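Local coordinates for protein periplasmic beta-glucosidase (Pseudomonas aeruginosa, PDB 6R5T) that probably hydrolyses terminal, non-reducing beta-D-glucosyl residues with release of beta-D-glucose, as a periplasmic member of glycosyl hydrolase family 3, at residues A458-A463 / R500-A505; T423-K428 / R468-V473; A430-S433 / I438-Y441. The protein carries 1 engineered substitution. All blocks are in the same frame, centred on the assembly; numbering follows the deposited sequence.

Contact 1: residues A458-A463 / R500-A505; sequences AMLEEA and RRLLKA
L460 divides its two methyl groups between R501 and L502, neighbouring residues on the facing helix. L460 CD1 rests over one face of the R501 guanidinium, displaced toward the rim and 3.5 Å from R501 NE, and the two side chains meet at about a right angle. An arginine suits this place because a methyl can lie on its flat face while its N-H groups, which point along the plane, remain available to acids. The second methyl reaches the helix backbone: L460 CD2 is 3.5 Å from L502 CA, tighter than usual for two carbons, and 3.8 Å from L502 CD1. That same L502 CD1 also meets A463, whose CB comes within 3.8 Å. A463 follows L460 by three residues, and its small methyl, directed toward the other helix, lets L502 settle beside it.

What positions these groups is partly polar. The R501 side chain runs extended, with CG anti to the backbone N (chi1 -175°), and so carries its guanidinium toward helix 456-468, where NH2 forms a salt bridge with E457. No hydrogen bond joins the two segments directly. Apart from the methyl on the guanidinium face, the contact is aliphatic.

The segment axes approach to 10.4 Å and cross at -34°, running in broadly the same direction. Both helices lean on strand 472-478: L503 of helix 497-508 touches A475 and V477, while V473 packs on helix 456-468. The contact thus joins the helices of two successive beta-alpha-beta crossovers on one face of the mixed sheet.

Contact 2: residues T423-K428 / R468-V473; sequences TLLYAK and RDADLV
The flat group that meets the other segment here is the D469 carboxylate, whose OD2 lies 3.9 Å from L425 CD1; the two side chains cross at about a right angle. The same methyl reaches the backbone too, with D469 O 3.8 Å from L425 CD1, and D469 CB stands 4.0 Å from L425 CD1. On the strand itself, the Y426 ring has K428 N 3.6 Å above one face, offset toward the rim, and the ring also makes a cation-pi interaction with K389.

A470 adds a purely apolar touch, its CB 4.3 Å from L425 CD1. L425 points toward this turn, and with CG anti to its carbonyl carbon (chi1 -52°) it presents CD1 to both D469 and A470. Its backbone is hydrogen-bonded to I381 and V383 of strand 380-384, and its own strand, 423-427, is outermost in the sheet. The leucine leans past strand 380-384 to meet the chain where helix 456-468 gives way to strand 472-478. A small residue fits at A470, which packs on A382 of the strand in between.

An aliphatic leucine can give D469 only van der Waals contact; the charge is met by R380, which forms a salt bridge with D469 OD2 and also touches L425. The roles are therefore divided: the exposed carboxylate pairs with an arginine, while the methyl lies against its flank and against A470.

Contact 3: residues A430-S433 / I438-Y441; sequences ANVS and ILDY
S433 and V432, in the loop leading from strand 423-427 into helix 436-442, fold back against I438 and L439 of the helix that follows. It is a short-range strand-to-helix connection, closest in backbone at S433 and L439, whose CA atoms are 6.4 Å apart. S433 points toward the helix, and with OG anti to the backbone N (chi1 -177°) its hydroxyl lies against the branched side chain of I438: S433 OG is 3.7 Å from I438 CB and equally 3.7 Å from I438 CG2. These are van der Waals contacts. The polar partner of that oxygen is D435, whose backbone N-H is hydrogen-bonded to S433 OG in the manner of an ST turn, just ahead of the helix.

L439 meets the serine next to I438, at its carbonyl oxygen and CB. Its CD2 comes 3.7 Å from S433 O and 4.1 Å from S433 CB, and the same methyl reaches V432, where L439 CD2 and V432 CG2 are 4.1 Å apart. A leucine suits this buried place, since its long, forked end can touch loop backbone and valine together; it also packs on V451.

The loop is held from helix 497-508 as well, with N431 O hydrogen-bonded to S498 and V432 O to Q499. On the helix, I438 packs on D601 of the second subunit, and Y441 stacks on F600 of that subunit, so the helix extends from the buried loop to the subunit interface.

Chemically, then, the work is divided. Van der Waals contacts of serine oxygens, and of serine and valine carbons, with aliphatic groups join loop and helix, while the serine hydroxyl oxygen accepts the N-H of D435, which probably lowers the cost of burying it there.

Overall arrangement
All three contacts belong to the C-terminal family 3 region, on one side of the chain's centre. Contact 1 is central: its centre lies about 13 Å from that of contact 2 and about 15 Å from that of contact 3, whereas contacts 2 and 3 are about 24 Å apart and joined only through the sequence. A463 CA touches A427 CB at 3.7 Å, tying helix 456-468 to the edge strand. Toward contact 3, M459 CE meets N431 ND2 at 3.4 Å. None lies at the glycan pocket, although strand 472-478, used in contact 2, leads on toward E486, which lines it. Contact 3 alone reaches the second subunit.

Contact 1: residues A458-A463 / R500-A505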
loop_
_atom_site.group_PDB
_atom_site.type_symbol
_atom_site.label_atom_id
_atom_site.label_comp_id
_atom_site.label_asym_id
_atom_site.label_seq_id
_atom_site.Cartn_x
_atom_site.Cartn_y
_atom_site.Cartn_z
ATOM N N ALA A 458 37.748 -3.125 -11.807
ATOM C CA ALA A 458 38.811 -2.149 -12.155
ATOM C C ALA A 458 38.459 -0.779 -11.558
ATOM O O ALA A 458 39.314 -0.108 -11.025
ATOM C CB ALA A 458 38.998 -2.067 -13.657
ATOM N N MET A 459 37.190 -0.381 -11.648
ATOM C CA MET A 459 36.746 0.908 -11.065
ATOM C C MET A 459 36.944 0.894 -9.545
ATOM O O MET A 459 37.415 1.903 -8.988
ATOM C CB MET A 459 35.285 1.176 -11.404
ATOM C CG MET A 459 35.143 1.656 -12.825
ATOM S SD MET A 459 33.371 2.093 -13.216
ATOM C CE MET A 459 32.649 0.544 -13.641
ATOM N N LEU A 460 36.609 -0.207 -8.922
ATOM C CA LEU A 460 36.779 -0.349 -7.452
ATOM C C LEU A 460 38.259 -0.262 -7.095
ATOM O O LEU A 460 38.579 0.427 -6.153
ATOM C CB LEU A 460 36.174 -1.652 -6.952
ATOM C CG LEU A 460 34.666 -1.724 -6.853
ATOM C CD1 LEU A 460 34.221 -3.163 -6.586
ATOM C CD2 LEU A 460 34.173 -0.817 -5.752
ATOM N N GLU A 461 39.147 -0.938 -7.827
ATOM C CA GLU A 461 40.586 -0.932 -7.453
ATOM C C GLU A 461 41.146 0.473 -7.631
ATOM O O GLU A 461 41.892 0.929 -6.793
ATOM C CB GLU A 461 41.373 -1.958 -8.271
ATOM C CG GLU A 461 41.041 -3.389 -7.922
ATOM C CD GLU A 461 41.785 -3.980 -6.719
ATOM O OE1 GLU A 461 41.721 -3.378 -5.605
ATOM O OE2 GLU A 461 42.442 -5.060 -6.894
ATOM N N GLU A 462 40.707 1.214 -8.650
ATOM C CA GLU A 462 41.134 2.615 -8.830
ATOM C C GLU A 462 40.675 3.459 -7.638
ATOM O O GLU A 462 41.435 4.239 -7.081
ATOM C CB GLU A 462 40.600 3.157 -10.149
ATOM C CG GLU A 462 41.094 4.550 -10.354
ATOM C CD GLU A 462 40.488 5.328 -11.507
ATOM O OE1 GLU A 462 41.276 6.043 -12.196
ATOM O OE2 GLU A 462 39.255 5.230 -11.706
ATOM N N ALA A 463 39.425 3.296 -7.238
ATOM C CA ALA A 463 38.896 4.065 -6.101
ATOM C C ALA A 463 39.651 3.696 -4.816
ATOM O O ALA A 463 39.902 4.592 -4.016
ATOM C CB ALA A 463 37.429 3.753 -5.935
ATOM N N ARG A 500 26.845 0.537 -3.365
ATOM C CA ARG A 500 26.982 -0.001 -1.978
ATOM C C ARG A 500 28.219 -0.896 -1.912
ATOM O O ARG A 500 28.905 -0.870 -0.881
ATOM C CB ARG A 500 25.745 -0.790 -1.546
ATOM C CG ARG A 500 24.545 0.112 -1.377
ATOM C CD ARG A 500 23.322 -0.520 -0.718
ATOM N NE ARG A 500 22.682 -1.349 -1.683
ATOM C CZ ARG A 500 22.793 -2.663 -1.744
ATOM N NH1 ARG A 500 23.450 -3.300 -0.791
ATOM N NH2 ARG A 500 22.189 -3.327 -2.709
ATOM N N ARG A 501 28.531 -1.600 -2.995
ATOM C CA ARG A 501 29.778 -2.415 -3.037
ATOM C C ARG A 501 30.973 -1.472 -2.877
ATOM O O ARG A 501 31.931 -1.795 -2.111
ATOM C CB ARG A 501 29.821 -3.157 -4.368
ATOM C CG ARG A 501 30.989 -4.121 -4.465
ATOM C CD ARG A 501 30.860 -4.864 -5.783
ATOM N NE ARG A 501 31.996 -5.768 -5.926
ATOM C CZ ARG A 501 32.372 -6.332 -7.075
ATOM N NH1 ARG A 501 31.752 -6.040 -8.203
ATOM N NH2 ARG A 501 33.427 -7.128 -7.087
ATOM N N LEU A 502 30.966 -0.359 -3.589
ATOM C CA LEU A 502 31.998 0.711 -3.489
ATOM C C LEU A 502 32.121 1.190 -2.039
ATOM O O LEU A 502 33.234 1.295 -1.472
ATOM C CB LEU A 502 31.659 1.850 -4.468
ATOM C CG LEU A 502 32.474 3.122 -4.353
ATOM C CD1 LEU A 502 33.926 2.832 -4.712
ATOM C CD2 LEU A 502 31.881 4.192 -5.248
ATOM N N LEU A 503 30.977 1.539 -1.418
ATOM C CA LEU A 503 31.001 2.083 -0.044
ATOM C C LEU A 503 31.575 1.026 0.907
ATOM O O LEU A 503 32.346 1.428 1.779
ATOM C CB LEU A 503 29.576 2.439 0.395
ATOM C CG LEU A 503 28.937 3.638 -0.303
ATOM C CD1 LEU A 503 27.586 3.911 0.339
ATOM C CD2 LEU A 503 29.789 4.872 -0.260
ATOM N N LYS A 504 31.223 -0.239 0.763
ATOM C CA LYS A 504 31.719 -1.286 1.699
ATOM C C LYS A 504 33.241 -1.380 1.539
ATOM O O LYS A 504 33.977 -1.498 2.545
ATOM C CB LYS A 504 31.054 -2.625 1.452
ATOM C CG LYS A 504 29.623 -2.670 1.992
ATOM C CD LYS A 504 28.832 -3.916 1.666
ATOM C CE LYS A 504 27.369 -3.695 2.026
ATOM N NZ LYS A 504 26.604 -4.960 2.121
ATOM N N ALA A 505 33.713 -1.341 0.307
ATOM C CA ALA A 505 35.178 -1.428 0.059
ATOM C C ALA A 505 35.871 -0.187 0.591
ATOM O O ALA A 505 36.956 -0.295 1.211
ATOM C CB ALA A 505 35.422 -1.655 -1.419
#

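Contact 2: residues T423-K428 / R468-V473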
loop_
_atom_site.group_PDB
_atom_site.type_symbol
_atom_site.label_atom_id
_atom_site.label_comp_id
_atom_site.label_asym_id
_atom_site.label_seq_id
_atom_site.Cartn_x
_atom_site.Cartn_y
_atom_site.Cartn_z
ATOM N N THR A 423 44.463 19.214 -1.707
ATOM C CA THR A 423 44.566 18.375 -2.919
ATOM C C THR A 423 43.328 17.481 -3.026
ATOM O O THR A 423 43.169 16.594 -2.185
ATOM C CB THR A 423 45.841 17.528 -2.906
ATOM O OG1 THR A 423 46.947 18.429 -2.759
ATOM C CG2 THR A 423 46.013 16.715 -4.168
ATOM N N LEU A 424 42.620 17.567 -4.136
ATOM C CA LEU A 424 41.511 16.622 -4.387
ATOM C C LEU A 424 41.977 15.491 -5.280
ATOM O O LEU A 424 42.723 15.730 -6.272
ATOM C CB LEU A 424 40.370 17.373 -5.074
ATOM C CG LEU A 424 39.806 18.574 -4.341
ATOM C CD1 LEU A 424 38.646 19.135 -5.142
ATOM C CD2 LEU A 424 39.376 18.181 -2.928
ATOM N N LEU A 425 41.553 14.280 -4.974
ATOM C CA LEU A 425 41.862 13.103 -5.807
ATOM C C LEU A 425 40.524 12.508 -6.214
ATOM O O LEU A 425 39.724 12.255 -5.333
ATOM C CB LEU A 425 42.651 12.088 -4.994
ATOM C CG LEU A 425 43.897 12.594 -4.276
ATOM C CD1 LEU A 425 44.476 11.454 -3.471
ATOM C CD2 LEU A 425 44.926 13.117 -5.269
ATOM N N TYR A 426 40.358 12.200 -7.471
ATOM C CA TYR A 426 39.066 11.750 -8.017
ATOM C C TYR A 426 39.144 10.308 -8.478
ATOM O O TYR A 426 40.102 9.911 -9.134
ATOM C CB TYR A 426 38.625 12.661 -9.162
ATOM C CG TYR A 426 37.439 12.105 -9.897
ATOM C CD1 TYR A 426 36.196 12.105 -9.291
ATOM C CD2 TYR A 426 37.548 11.518 -11.145
ATOM C CE1 TYR A 426 35.078 11.616 -9.940
ATOM C CE2 TYR A 426 36.443 11.019 -11.808
ATOM C CZ TYR A 426 35.196 11.065 -11.209
ATOM O OH TYR A 426 34.131 10.498 -11.829
ATOM N N ALA A 427 38.075 9.553 -8.268
ATOM C CA ALA A 427 37.838 8.263 -8.906
ATOM C C ALA A 427 36.344 8.049 -9.007
ATOM O O ALA A 427 35.638 8.262 -8.006
ATOM C CB ALA A 427 38.468 7.138 -8.132
ATOM N N LYS A 428 35.893 7.626 -10.168
ATOM C CA LYS A 428 34.452 7.372 -10.328
ATOM C C LYS A 428 33.996 6.270 -9.379
ATOM O O LYS A 428 32.848 6.390 -8.817
ATOM C CB LYS A 428 34.130 7.002 -11.761
ATOM C CG LYS A 428 32.649 7.056 -12.036
ATOM C CD LYS A 428 32.326 6.852 -13.437
ATOM C CE LYS A 428 30.832 6.819 -13.621
ATOM N NZ LYS A 428 30.494 7.095 -15.023
ATOM N N ARG A 468 43.324 5.225 -0.490
ATOM C CA ARG A 468 44.555 4.879 0.282
ATOM C C ARG A 468 45.542 6.047 0.223
ATOM O O ARG A 468 46.339 6.215 1.148
ATOM C CB ARG A 468 45.159 3.615 -0.304
ATOM C CG ARG A 468 44.452 2.322 0.040
ATOM C CD ARG A 468 45.076 1.224 -0.783
ATOM N NE ARG A 468 44.199 0.084 -0.894
ATOM C CZ ARG A 468 44.071 -0.663 -1.950
ATOM N NH1 ARG A 468 44.767 -0.391 -3.046
ATOM N NH2 ARG A 468 43.269 -1.713 -1.901
ATOM N N ASP A 469 45.474 6.885 -0.792
ATOM C CA ASP A 469 46.401 8.016 -0.957
ATOM C C ASP A 469 45.845 9.275 -0.304
ATOM O O ASP A 469 46.447 10.337 -0.482
ATOM C CB ASP A 469 46.667 8.232 -2.446
ATOM C CG ASP A 469 47.983 8.947 -2.698
ATOM O OD1 ASP A 469 48.975 8.596 -2.000
ATOM O OD2 ASP A 469 47.996 9.849 -3.571
ATOM N N ALA A 470 44.708 9.195 0.385
ATOM C CA ALA A 470 44.029 10.402 0.892
ATOM C C ALA A 470 43.957 10.377 2.421
ATOM O O ALA A 470 44.150 9.314 2.978
ATOM C CB ALA A 470 42.650 10.513 0.288
ATOM N N ASP A 471 43.614 11.509 3.016
ATOM C CA ASP A 471 43.356 11.636 4.460
ATOM C C ASP A 471 41.903 11.234 4.750
ATOM O O ASP A 471 41.615 10.824 5.869
ATOM C CB ASP A 471 43.609 13.057 4.923
ATOM C CG ASP A 471 45.057 13.478 4.734
ATOM O OD1 ASP A 471 45.928 12.645 4.979
ATOM O OD2 ASP A 471 45.283 14.587 4.265
ATOM N N LEU A 472 41.000 11.431 3.794
ATOM C CA LEU A 472 39.587 11.105 4.051
ATOM C C LEU A 472 38.885 10.994 2.707
ATOM O O LEU A 472 39.467 11.411 1.676
ATOM C CB LEU A 472 38.927 12.162 4.927
ATOM C CG LEU A 472 38.783 13.554 4.346
ATOM C CD1 LEU A 472 37.389 13.758 3.739
ATOM C CD2 LEU A 472 39.044 14.568 5.454
ATOM N N VAL A 473 37.709 10.398 2.746
ATOM C CA VAL A 473 36.943 10.100 1.506
ATOM C C VAL A 473 35.610 10.812 1.554
ATOM O O VAL A 473 34.888 10.651 2.558
ATOM C CB VAL A 473 36.720 8.599 1.351
ATOM C CG1 VAL A 473 35.812 8.306 0.179
ATOM C CG2 VAL A 473 38.040 7.835 1.232
#

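Contact 3: residues A430-S433 / I438-Y441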
loop_
_atom_site.group_PDB
_atom_site.type_symbol
_atom_site.label_atom_id
_atom_site.label_comp_id
_atom_site.label_asym_id
_atom_site.label_seq_id
_atom_site.Cartn_x
_atom_site.Cartn_y
_atom_site.Cartn_z
ATOM N N ALA A 430 32.310 3.520 -9.287
ATOM C CA ALA A 430 31.285 2.621 -9.787
ATOM C C ALA A 430 30.463 3.421 -10.788
ATOM O O ALA A 430 30.390 4.608 -10.666
ATOM C CB ALA A 430 30.414 2.112 -8.669
ATOM N N ASN A 431 29.798 2.711 -11.669
ATOM C CA ASN A 431 28.721 3.312 -12.462
ATOM C C ASN A 431 27.499 3.463 -11.543
ATOM O O ASN A 431 27.436 2.817 -10.470
ATOM C CB ASN A 431 28.418 2.435 -13.676
ATOM C CG ASN A 431 29.454 2.600 -14.768
ATOM O OD1 ASN A 431 29.891 3.708 -15.058
ATOM N ND2 ASN A 431 29.802 1.465 -15.337
ATOM N N VAL A 432 26.536 4.273 -11.957
ATOM C CA VAL A 432 25.348 4.553 -11.099
ATOM C C VAL A 432 24.618 3.250 -10.797
ATOM O O VAL A 432 24.000 3.099 -9.727
ATOM C CB VAL A 432 24.402 5.601 -11.690
ATOM C CG1 VAL A 432 25.036 6.952 -11.821
ATOM C CG2 VAL A 432 23.794 5.214 -12.993
ATOM N N SER A 433 24.635 2.308 -11.734
ATOM C CA SER A 433 24.091 0.954 -11.558
ATOM C C SER A 433 25.057 -0.046 -12.182
ATOM O O SER A 433 25.673 0.280 -13.174
ATOM C CB SER A 433 22.709 0.814 -12.145
ATOM O OG SER A 433 22.172 -0.496 -11.912
ATOM N N ILE A 438 19.012 -1.829 -15.890
ATOM C CA ILE A 438 18.736 -0.487 -15.316
ATOM C C ILE A 438 19.468 0.601 -16.101
ATOM O O ILE A 438 18.840 1.646 -16.404
ATOM C CB ILE A 438 19.049 -0.484 -13.806
ATOM C CG1 ILE A 438 18.040 -1.410 -13.113
ATOM C CG2 ILE A 438 19.002 0.942 -13.282
ATOM C CD1 ILE A 438 18.304 -1.542 -11.651
ATOM N N LEU A 439 20.731 0.362 -16.487
ATOM C CA LEU A 439 21.415 1.354 -17.344
ATOM C C LEU A 439 20.647 1.493 -18.652
ATOM O O LEU A 439 20.567 2.628 -19.142
ATOM C CB LEU A 439 22.850 0.934 -17.629
ATOM C CG LEU A 439 23.801 0.907 -16.443
ATOM C CD1 LEU A 439 25.185 0.424 -16.899
ATOM C CD2 LEU A 439 23.932 2.262 -15.803
ATOM N N ASP A 440 20.138 0.405 -19.218
ATOM C CA ASP A 440 19.376 0.461 -20.489
ATOM C C ASP A 440 18.127 1.331 -20.328
ATOM O O ASP A 440 17.818 2.181 -21.196
ATOM C CB ASP A 440 18.946 -0.916 -20.968
ATOM C CG ASP A 440 20.114 -1.829 -21.317
ATOM O OD1 ASP A 440 21.234 -1.312 -21.540
ATOM O OD2 ASP A 440 19.836 -3.059 -21.357
ATOM N N TYR A 441 17.436 1.162 -19.209
ATOM C CA TYR A 441 16.283 2.014 -18.895
ATOM C C TYR A 441 16.709 3.501 -18.813
ATOM O O TYR A 441 16.049 4.392 -19.386
ATOM C CB TYR A 441 15.717 1.556 -17.555
ATOM C CG TYR A 441 14.585 2.413 -17.119
ATOM C CD1 TYR A 441 13.309 2.185 -17.628
ATOM C CD2 TYR A 441 14.788 3.421 -16.207
ATOM C CE1 TYR A 441 12.248 2.983 -17.226
ATOM C CE2 TYR A 441 13.750 4.238 -15.827
ATOM C CZ TYR A 441 12.483 3.989 -16.321
ATOM O OH TYR A 441 11.432 4.729 -15.903
#